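Local coordinates for McyG protein (PDB 4R0M) that probably activates an aromatic carboxylic acid as its adenylate and loads it onto a carrier domain in microcystin synthesis, and here binds phenylalanyl-adenylate, at residues A41-Q46 with I263-V268; E286-V291 with E321-Q326; E457-V462 with R504-Q509. All blocks are in the same frame, centred on the assembly; numbering follows the deposited sequence.

Contact 1. Residues A41-Q46 with I263-V268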
# COMPACT_ATOMS: atom_id res chain seq x y z
N ALA A 41 7.27 -18.67 11.74
CA ALA A 41 7.90 -17.72 12.67
C ALA A 41 9.40 -17.96 12.94
O ALA A 41 9.98 -17.33 13.84
CB ALA A 41 7.11 -17.63 13.98
N THR A 42 10.03 -18.85 12.17
CA THR A 42 11.48 -19.00 12.20
C THR A 42 12.12 -17.85 11.42
O THR A 42 11.45 -17.16 10.65
CB THR A 42 11.96 -20.35 11.63
OG1 THR A 42 11.46 -20.52 10.30
CG2 THR A 42 11.50 -21.51 12.50
N GLU A 43 13.42 -17.64 11.64
CA GLU A 43 14.11 -16.48 11.06
C GLU A 43 15.31 -16.87 10.20
O GLU A 43 15.93 -17.91 10.41
CB GLU A 43 14.53 -15.51 12.16
CG GLU A 43 13.41 -15.16 13.13
CD GLU A 43 13.73 -13.99 14.03
OE1 GLU A 43 14.92 -13.60 14.12
OE2 GLU A 43 12.79 -13.45 14.64
N TYR A 44 15.62 -16.01 9.24
CA TYR A 44 16.75 -16.22 8.34
C TYR A 44 17.40 -14.87 8.03
O TYR A 44 16.76 -13.97 7.47
CB TYR A 44 16.27 -16.92 7.06
CG TYR A 44 17.31 -17.03 5.96
CD1 TYR A 44 18.57 -17.58 6.20
CD2 TYR A 44 17.01 -16.61 4.66
CE1 TYR A 44 19.52 -17.68 5.19
CE2 TYR A 44 17.95 -16.71 3.64
CZ TYR A 44 19.20 -17.25 3.91
OH TYR A 44 20.13 -17.35 2.90
N PHE A 45 18.66 -14.73 8.43
CA PHE A 45 19.40 -13.49 8.21
C PHE A 45 20.24 -13.55 6.94
O PHE A 45 20.94 -14.53 6.69
CB PHE A 45 20.28 -13.15 9.42
CG PHE A 45 21.11 -11.91 9.25
CD1 PHE A 45 20.52 -10.64 9.27
CD2 PHE A 45 22.49 -11.99 9.08
CE1 PHE A 45 21.29 -9.50 9.11
CE2 PHE A 45 23.27 -10.85 8.93
CZ PHE A 45 22.66 -9.60 8.94
N GLN A 46 20.13 -12.50 6.13
CA GLN A 46 20.92 -12.34 4.93
C GLN A 46 21.54 -10.94 4.97
O GLN A 46 20.84 -9.94 4.80
CB GLN A 46 20.05 -12.50 3.68
CG GLN A 46 20.81 -12.50 2.36
CD GLN A 46 19.91 -12.62 1.14
OE1 GLN A 46 18.84 -12.00 1.08
NE2 GLN A 46 20.34 -13.41 0.16
N ILE A 263 8.06 -6.25 17.16
CA ILE A 263 8.59 -4.93 17.49
C ILE A 263 9.43 -5.00 18.77
O ILE A 263 10.53 -4.44 18.83
CB ILE A 263 7.48 -3.86 17.62
CG1 ILE A 263 6.83 -3.58 16.26
CG2 ILE A 263 8.02 -2.57 18.21
CD1 ILE A 263 5.48 -2.91 16.33
N GLN A 264 8.91 -5.71 19.77
CA GLN A 264 9.57 -5.89 21.06
C GLN A 264 10.83 -6.74 20.94
O GLN A 264 11.89 -6.36 21.44
CB GLN A 264 8.60 -6.52 22.06
CG GLN A 264 9.18 -6.75 23.44
CD GLN A 264 8.26 -7.55 24.34
OE1 GLN A 264 7.64 -7.00 25.26
NE2 GLN A 264 8.15 -8.85 24.08
N LYS A 265 10.70 -7.89 20.28
CA LYS A 265 11.78 -8.87 20.14
C LYS A 265 12.99 -8.32 19.38
O LYS A 265 14.13 -8.60 19.75
CB LYS A 265 11.26 -10.13 19.45
CG LYS A 265 12.26 -11.27 19.35
CD LYS A 265 11.76 -12.37 18.43
CE LYS A 265 12.80 -13.47 18.27
NZ LYS A 265 12.27 -14.62 17.49
N HIS A 266 12.73 -7.55 18.33
CA HIS A 266 13.79 -7.06 17.45
C HIS A 266 14.13 -5.61 17.68
O HIS A 266 14.93 -5.04 16.93
CB HIS A 266 13.40 -7.28 16.00
CG HIS A 266 13.44 -8.72 15.57
ND1 HIS A 266 14.57 -9.32 15.15
CD2 HIS A 266 12.45 -9.69 15.53
CE1 HIS A 266 14.31 -10.60 14.84
NE2 HIS A 266 13.01 -10.83 15.07
N GLN A 267 13.54 -5.02 18.71
CA GLN A 267 13.75 -3.60 19.04
C GLN A 267 13.57 -2.72 17.80
O GLN A 267 14.46 -1.96 17.42
CB GLN A 267 15.11 -3.38 19.71
CG GLN A 267 15.18 -3.88 21.15
CD GLN A 267 14.26 -3.11 22.08
OE1 GLN A 267 13.24 -3.62 22.53
NE2 GLN A 267 14.61 -1.85 22.35
N VAL A 268 12.39 -2.85 17.19
CA VAL A 268 12.06 -2.16 15.94
C VAL A 268 11.78 -0.68 16.20
O VAL A 268 11.06 -0.33 17.14
CB VAL A 268 10.87 -2.85 15.25
CG1 VAL A 268 10.37 -2.04 14.05
CG2 VAL A 268 11.25 -4.26 14.82

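Contact 2. Residues E286-V291 with E321-Q326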
# COMPACT_ATOMS: atom_id res chain seq x y z
N GLU A 286 -8.88 -6.34 24.90
CA GLU A 286 -9.15 -7.22 26.04
C GLU A 286 -7.92 -8.04 26.45
O GLU A 286 -7.48 -7.97 27.60
CB GLU A 286 -10.35 -8.13 25.74
CG GLU A 286 -10.68 -9.15 26.82
CD GLU A 286 -11.09 -8.53 28.15
OE1 GLU A 286 -11.69 -7.43 28.15
OE2 GLU A 286 -10.82 -9.15 29.20
N GLU A 287 -7.37 -8.80 25.50
CA GLU A 287 -6.19 -9.64 25.75
C GLU A 287 -4.91 -8.83 26.00
O GLU A 287 -3.93 -9.36 26.53
CB GLU A 287 -5.97 -10.67 24.63
CG GLU A 287 -6.29 -10.18 23.22
CD GLU A 287 -7.75 -10.38 22.85
OE1 GLU A 287 -8.11 -11.51 22.46
OE2 GLU A 287 -8.54 -9.41 22.95
N LEU A 288 -4.93 -7.55 25.63
CA LEU A 288 -3.80 -6.64 25.87
C LEU A 288 -3.78 -6.10 27.30
O LEU A 288 -2.86 -5.37 27.68
CB LEU A 288 -3.81 -5.49 24.86
CG LEU A 288 -3.18 -5.77 23.49
CD1 LEU A 288 -3.64 -4.74 22.47
CD2 LEU A 288 -1.66 -5.81 23.57
N LYS A 289 -4.79 -6.46 28.10
CA LYS A 289 -4.83 -6.10 29.52
C LYS A 289 -4.15 -7.17 30.38
O LYS A 289 -3.74 -6.89 31.50
CB LYS A 289 -6.27 -5.89 29.98
CG LYS A 289 -6.87 -4.55 29.57
CD LYS A 289 -8.32 -4.44 30.00
CE LYS A 289 -8.92 -3.12 29.55
NZ LYS A 289 -10.39 -3.05 29.81
N HIS A 290 -4.04 -8.38 29.84
CA HIS A 290 -3.52 -9.53 30.59
C HIS A 290 -2.09 -9.87 30.24
O HIS A 290 -1.43 -10.60 30.98
CB HIS A 290 -4.44 -10.74 30.43
CG HIS A 290 -5.86 -10.47 30.86
ND1 HIS A 290 -6.23 -10.46 32.16
CD2 HIS A 290 -7.01 -10.20 30.12
CE1 HIS A 290 -7.55 -10.19 32.24
NE2 HIS A 290 -8.02 -10.03 30.99
N VAL A 291 -1.62 -9.35 29.11
CA VAL A 291 -0.20 -9.41 28.76
C VAL A 291 0.35 -8.00 28.60
O VAL A 291 -0.41 -7.04 28.39
CB VAL A 291 0.08 -10.24 27.48
CG1 VAL A 291 -0.26 -11.71 27.70
CG2 VAL A 291 -0.68 -9.69 26.28
N GLU A 321 -0.00 3.02 25.02
CA GLU A 321 0.85 3.81 25.91
C GLU A 321 1.11 3.05 27.22
O GLU A 321 2.12 3.28 27.89
CB GLU A 321 0.27 5.21 26.17
CG GLU A 321 -0.93 5.26 27.10
CD GLU A 321 -1.24 6.67 27.59
OE1 GLU A 321 -1.45 7.57 26.75
OE2 GLU A 321 -1.27 6.87 28.82
N LYS A 322 0.19 2.15 27.56
CA LYS A 322 0.35 1.23 28.69
C LYS A 322 1.34 0.12 28.36
O LYS A 322 1.62 -0.75 29.19
CB LYS A 322 -1.01 0.63 29.08
CG LYS A 322 -2.04 1.66 29.51
CD LYS A 322 -3.35 0.99 29.91
CE LYS A 322 -4.32 2.01 30.50
NZ LYS A 322 -5.51 1.34 31.11
N HIS A 323 1.86 0.14 27.13
CA HIS A 323 2.84 -0.83 26.66
C HIS A 323 4.09 -0.13 26.19
O HIS A 323 4.80 -0.62 25.30
CB HIS A 323 2.24 -1.70 25.56
CG HIS A 323 1.11 -2.56 26.04
ND1 HIS A 323 1.24 -3.88 26.24
CD2 HIS A 323 -0.21 -2.25 26.38
CE1 HIS A 323 0.08 -4.39 26.67
NE2 HIS A 323 -0.81 -3.39 26.76
N GLN A 324 4.35 1.03 26.80
CA GLN A 324 5.59 1.80 26.63
C GLN A 324 5.77 2.48 25.27
O GLN A 324 6.87 2.94 24.95
CB GLN A 324 6.83 0.97 27.00
CG GLN A 324 6.84 0.46 28.43
CD GLN A 324 8.17 -0.16 28.81
OE1 GLN A 324 9.21 0.50 28.78
NE2 GLN A 324 8.14 -1.44 29.19
N LEU A 325 4.70 2.55 24.48
CA LEU A 325 4.74 3.30 23.22
C LEU A 325 4.88 4.79 23.54
O LEU A 325 3.98 5.40 24.12
CB LEU A 325 3.49 3.04 22.38
CG LEU A 325 3.43 3.68 20.99
CD1 LEU A 325 4.39 2.99 20.02
CD2 LEU A 325 2.01 3.65 20.44
N GLN A 326 6.03 5.36 23.17
CA GLN A 326 6.37 6.74 23.52
C GLN A 326 5.47 7.76 22.82
O GLN A 326 4.85 7.47 21.79
CB GLN A 326 7.85 7.03 23.24
CG GLN A 326 8.28 6.86 21.79
CD GLN A 326 9.76 7.10 21.58
OE1 GLN A 326 10.54 6.16 21.43
NE2 GLN A 326 10.16 8.37 21.58

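Contact 3. Residues E457-V462 with R504-Q509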
# COMPACT_ATOMS: atom_id res chain seq x y z
N GLU A 457 -17.77 -0.37 11.91
CA GLU A 457 -16.82 -1.38 12.40
C GLU A 457 -16.74 -1.49 13.93
O GLU A 457 -16.14 -2.42 14.46
CB GLU A 457 -15.44 -1.20 11.77
CG GLU A 457 -15.42 -1.59 10.30
CD GLU A 457 -14.04 -1.49 9.65
OE1 GLU A 457 -13.17 -0.78 10.19
OE2 GLU A 457 -13.85 -2.13 8.59
N GLU A 458 -17.36 -0.53 14.63
CA GLU A 458 -17.51 -0.60 16.09
C GLU A 458 -18.47 -1.72 16.50
O GLU A 458 -18.35 -2.28 17.59
CB GLU A 458 -18.03 0.72 16.65
CG GLU A 458 -17.07 1.90 16.53
CD GLU A 458 -17.74 3.23 16.83
OE1 GLU A 458 -18.88 3.23 17.33
OE2 GLU A 458 -17.12 4.28 16.54
N LEU A 459 -19.42 -2.03 15.62
CA LEU A 459 -20.48 -2.99 15.92
C LEU A 459 -20.01 -4.44 15.97
O LEU A 459 -19.20 -4.87 15.14
CB LEU A 459 -21.62 -2.85 14.91
CG LEU A 459 -22.44 -1.56 14.91
CD1 LEU A 459 -23.18 -1.43 13.59
CD2 LEU A 459 -23.41 -1.52 16.08
N GLU A 460 -20.54 -5.17 16.94
CA GLU A 460 -20.35 -6.61 17.05
C GLU A 460 -20.94 -7.31 15.83
O GLU A 460 -22.08 -7.03 15.43
CB GLU A 460 -21.01 -7.12 18.34
CG GLU A 460 -21.06 -8.64 18.49
CD GLU A 460 -19.69 -9.27 18.61
OE1 GLU A 460 -18.98 -8.98 19.60
OE2 GLU A 460 -19.31 -10.04 17.70
N GLY A 461 -20.16 -8.21 15.23
CA GLY A 461 -20.61 -8.95 14.05
C GLY A 461 -20.10 -8.42 12.73
O GLY A 461 -20.29 -9.04 11.68
N VAL A 462 -19.45 -7.25 12.77
CA VAL A 462 -18.85 -6.65 11.57
C VAL A 462 -17.34 -6.87 11.60
O VAL A 462 -16.65 -6.38 12.51
CB VAL A 462 -19.18 -5.15 11.46
CG1 VAL A 462 -18.49 -4.52 10.26
CG2 VAL A 462 -20.69 -4.93 11.38
N ARG A 504 -27.84 -0.44 9.99
CA ARG A 504 -28.71 0.66 9.55
C ARG A 504 -29.07 1.62 10.69
O ARG A 504 -28.96 2.83 10.53
CB ARG A 504 -29.99 0.12 8.90
CG ARG A 504 -30.67 1.12 7.97
CD ARG A 504 -32.02 0.62 7.47
NE ARG A 504 -31.99 -0.77 6.98
CZ ARG A 504 -31.59 -1.14 5.77
NH1 ARG A 504 -31.18 -0.24 4.89
NH2 ARG A 504 -31.61 -2.42 5.44
N SER A 505 -29.49 1.07 11.83
CA SER A 505 -29.89 1.88 12.98
C SER A 505 -28.72 2.65 13.58
O SER A 505 -28.82 3.85 13.84
CB SER A 505 -30.60 1.04 14.04
OG SER A 505 -29.76 -0.01 14.50
N HIS A 506 -27.59 1.96 13.78
CA HIS A 506 -26.38 2.58 14.34
C HIS A 506 -25.88 3.73 13.50
O HIS A 506 -25.42 4.74 14.04
CB HIS A 506 -25.29 1.54 14.54
CG HIS A 506 -24.21 1.97 15.50
ND1 HIS A 506 -22.99 2.37 15.09
CD2 HIS A 506 -24.20 2.05 16.89
CE1 HIS A 506 -22.24 2.69 16.16
NE2 HIS A 506 -22.98 2.49 17.26
N VAL A 507 -25.98 3.59 12.18
CA VAL A 507 -25.59 4.67 11.25
C VAL A 507 -26.55 5.87 11.32
O VAL A 507 -26.10 7.02 11.28
CB VAL A 507 -25.44 4.15 9.79
CG1 VAL A 507 -25.30 5.30 8.80
CG2 VAL A 507 -24.25 3.22 9.68
N THR A 508 -27.85 5.60 11.44
CA THR A 508 -28.85 6.67 11.54
C THR A 508 -28.72 7.45 12.84
O THR A 508 -28.78 8.68 12.84
CB THR A 508 -30.31 6.16 11.42
OG1 THR A 508 -30.56 5.15 12.42
CG2 THR A 508 -30.57 5.57 10.07
N GLN A 509 -28.53 6.72 13.94
CA GLN A 509 -28.39 7.31 15.27
C GLN A 509 -27.23 8.30 15.36
O GLN A 509 -27.33 9.31 16.06
CB GLN A 509 -28.21 6.22 16.34
CG GLN A 509 -29.43 5.33 16.57
CD GLN A 509 -30.63 6.05 17.16
OE1 GLN A 509 -30.49 7.10 17.80
NE2 GLN A 509 -31.81 5.49 16.96

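Contact 1. Residues A41-Q46 with I263-V268
The carboxylate of Glu43 meets the edge of the His266 imidazole, beside NE2 and CE1. The two planes are tilted 23° apart. His266 NE2 donates to the syn side of Glu43 OE2 at 2.7 Å, with a bent 144° angle at the hydrogen, and OE2 sits in the ring plane. The other oxygen, Glu43 OE1, rests beside the carbon His266 CE1 at 3.1 Å. Lys265 reaches the same OE2 from the opposite face of the carboxylate. Its NZ forms a salt bridge to Glu43 OE2 at 3.1 Å, well above the carboxylate plane. The lysine chain is fully extended, with CG anti to the backbone N (chi1 -175°), which carries the ammonium out to the glutamate. The negative charge of Glu43 would probably favour a protonated His266, while Lys265 would partly offset this. The glutamate chain runs past Thr35 and Ile37 of strand 33-37, and His266 touches Ile245 of strand 243-246. The pair is a His-carboxylate hydrogen bond joined by a surface salt bridge. It ties the edge strand 43-47 of the mixed sheet in the AMP-binding fold to the C-terminal end of helix 258-265.

Contact 2. Residues E286-V291 with E321-Q326
His323 points its imidazole edge at the backbone of Leu288 and Val291, and its own backbone belongs to a Schellman motif. That motif closes helix 310-320: Leu325 N bonds to Leu320 O, Gln324 N bonds weakly to Glu321 O, and Gln324 has positive phi. Helix 310-320 is the crossover of a beta-alpha-beta unit between the parallel strands 300-303 and 330-336. The contact joins the end of this helix to the loop after helix 275-282.

The ring of His323 meets two carbonyl oxygens along one edge. NE2 donates a weak hydrogen bond to Leu288 O at 3.0 Å; the oxygen is in the ring plane, but the angle at the hydrogen is only 127°. Next to it, CE1 lies 3.2 Å from Val291 O. The stronger polar partner is the backbone N of Tyr293, which donates to ND1. With the weak bond at NE2 it probably limits the turning of the ring, and the pair is consistent with a neutral ring that carries its proton on NE2. CG of His323 is anti to the carbonyl carbon (chi1 -65°), which sends the imidazole across to the other loop.

The Leu288 side chain slants past the ring rather than pointing at it, and also packs on Leu257, Tyr293 and Ile319. Its CD2 methyl lies to one side of the ring plane, near the CE1-NE2 rim, while Leu288 O meets NE2 in the plane; both residues are buried. The closest approach of the two side chains is Leu288 CD2 to His323 CE1, at 3.8 Å.

Contact 3. Residues E457-V462 with R504-Q509
A CH-pi contact joins the turn after helix 449-457 to helix 498-511, probably in the small C-terminal subdomain of the adenylation domain. Leu459 lays its CD2 methyl over one face of the His506 ring. CD2 is 3.8 Å from the ring centroid and 21° off the ring normal, displaced toward CG and CD2 of the histidine. The second methyl, Leu459 CD1, meets His506 CB at 3.8 Å, so both branches of the leucine are used. CG of His506 is anti to its backbone nitrogen (chi1 -161°), and this turns the ring toward the leucine. Glu458 comes at the ring edge. Its OE1 lies 3.6 Å from His506 CE1, close to the ring plane, with the carboxylate almost perpendicular to the ring. This is not a hydrogen bond, but the charge could favour a protonated imidazole. Cutting His506 back to an alanine is likely to leave the Leu459 methyls without their aromatic face and the Glu458 carboxylate without its ring-edge neighbour, opening a gap beside the helix. Leu459 also starts a type II beta turn to Val462. Around the contact, Leu459 packs on Ile503 of helix 498-511, His506 touches Thr455, and Val507 packs on Leu452 and Ile456 of helix 449-457.

In the fold
The three contacts follow one another along the chain and do not touch. Contacts 1 and 2 are neighbours, with centres 20 Å and nearest atoms about 7 Å apart. The loop after 286-291 connects them: Asn294 N bonds to Gln264 of contact 1, while Tyr293 N bonds to His323 of contact 2. Both lie in the large AMP-binding part. Contact 3 is more remote, its centre 38 Å from that of contact 1 and 27 Å from that of contact 2, with nearest atoms about 20 Å and about 11 Å away. It probably belongs to the small subdomain. The phenylalanyl-adenylate pocket, built from 22 residues between 182 and 533, probably lies between these parts, as in other adenylation domains.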